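Local coordinates for epidermin leader peptide processing serine protease EpiP (Staphylococcus aureus subsp. aureus, PDB 3QFH), which probably cleaves the leader peptide from the precursor of the lantibiotic epidermin, acting as a subtilisin-like serine endopeptidase, at residues F345-L348 with N349-G352. Residues are numbered along the deposited sequence; the frame is centred on the assembly and turned at random.
Sequences FAYL and NQFG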
# COMPACT_ATOMS: atom_id res chain seq x y z
N PHE A 345 -18.43 9.84 1.54
CA PHE A 345 -19.66 9.61 0.78
C PHE A 345 -20.85 10.07 1.60
O PHE A 345 -21.99 9.69 1.29
CB PHE A 345 -19.82 8.14 0.36
CG PHE A 345 -18.81 7.69 -0.67
CD1 PHE A 345 -18.88 8.15 -1.96
CD2 PHE A 345 -17.80 6.82 -0.34
CE1 PHE A 345 -17.93 7.77 -2.92
CE2 PHE A 345 -16.86 6.42 -1.28
CZ PHE A 345 -16.94 6.89 -2.57
N ALA A 346 -20.60 10.91 2.60
CA ALA A 346 -21.69 11.42 3.46
C ALA A 346 -22.77 12.12 2.65
O ALA A 346 -23.94 11.90 2.85
CB ALA A 346 -21.14 12.35 4.53
N TYR A 347 -22.36 12.97 1.71
CA TYR A 347 -23.31 13.67 0.88
C TYR A 347 -24.14 12.74 0.02
O TYR A 347 -25.34 12.94 -0.11
CB TYR A 347 -22.62 14.65 -0.05
CG TYR A 347 -22.16 15.92 0.59
CD1 TYR A 347 -23.00 16.65 1.45
CD2 TYR A 347 -20.94 16.46 0.25
CE1 TYR A 347 -22.59 17.85 2.00
CE2 TYR A 347 -20.53 17.65 0.77
CZ TYR A 347 -21.33 18.34 1.64
OH TYR A 347 -20.87 19.51 2.13
N LEU A 348 -23.49 11.74 -0.56
CA LEU A 348 -24.16 10.76 -1.40
C LEU A 348 -25.22 10.04 -0.60
O LEU A 348 -26.36 9.91 -1.04
CB LEU A 348 -23.15 9.76 -1.98
CG LEU A 348 -23.71 8.55 -2.74
CD1 LEU A 348 -24.55 9.01 -3.91
CD2 LEU A 348 -22.57 7.64 -3.21
N ASN A 349 -24.84 9.60 0.59
CA ASN A 349 -25.79 8.91 1.47
C ASN A 349 -26.91 9.84 1.94
O ASN A 349 -28.02 9.40 2.16
CB ASN A 349 -25.05 8.30 2.67
CG ASN A 349 -24.04 7.22 2.25
OD1 ASN A 349 -24.33 6.39 1.40
ND2 ASN A 349 -22.86 7.24 2.86
N GLN A 350 -26.62 11.14 2.09
CA GLN A 350 -27.65 12.09 2.55
C GLN A 350 -28.60 12.56 1.44
O GLN A 350 -29.79 12.73 1.67
CB GLN A 350 -26.99 13.34 3.19
CG GLN A 350 -27.99 14.45 3.55
CD GLN A 350 -27.35 15.73 4.08
OE1 GLN A 350 -26.12 15.90 4.06
NE2 GLN A 350 -28.19 16.64 4.56
N PHE A 351 -28.06 12.78 0.24
CA PHE A 351 -28.87 13.32 -0.87
C PHE A 351 -29.19 12.40 -2.04
O PHE A 351 -29.89 12.83 -2.94
CB PHE A 351 -28.20 14.56 -1.44
CG PHE A 351 -28.05 15.67 -0.46
CD1 PHE A 351 -29.17 16.23 0.15
CD2 PHE A 351 -26.80 16.20 -0.17
CE1 PHE A 351 -29.05 17.26 1.04
CE2 PHE A 351 -26.67 17.22 0.73
CZ PHE A 351 -27.80 17.76 1.34
N GLY A 352 -28.70 11.17 -2.06
CA GLY A 352 -28.98 10.29 -3.20
C GLY A 352 -28.14 10.63 -4.42
O GLY A 352 -27.59 11.72 -4.52
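Tyr347 and Phe351 meet one helical turn apart in a local i to i+4 contact at the start of helix 346-358, on the protein surface, the centre of the contact lying about 27 Å from the centre of the chain. The two rings run side by side and point the same way, with Tyr347 CD1 3.8 Å from Phe351 CE2. In both residues CG stands anti to the carbonyl carbon (chi1 -77° in Tyr347), which swings the rings to the same flank of the helix, where each also meets the ring of Tyr361. Gln350 runs beside Tyr347, its amide plane 21° from the ring; CG anti to the backbone N (173°) and an extended chain carry its CD over one face of the Phe351 ring, 3.4 Å above the plane and offset toward the rim. Its OE1 sits near the plane of the Tyr347 ring, at the edge, 4.1 Å from Tyr347 CD1.

These residues form the first two turns of helix 346-358, which follows strand 338-341, an outermost strand of the parallel sheet of the subtilisin-like domain. Phe345 occupies the N-cap position, and its O accepts the N-H of Asn349 at 2.9 Å in a nearly straight bond. Asn349 ND2 also comes close to this O, but at an angle too poor for a hydrogen bond. The i to i+4 ladder continues from Gln350 N to Ala346 O, from Phe351 N to Tyr347 O at 2.7 Å, and from Gly352 N to Leu348 O. Glu365 receives the early N-H groups of Tyr347 and Leu348 on its two carboxylate oxygens, a negative charge that should suit the positive end of the helix dipole. Leu348 reaches along the helix, its CD1 4.0 Å from Gly352 C.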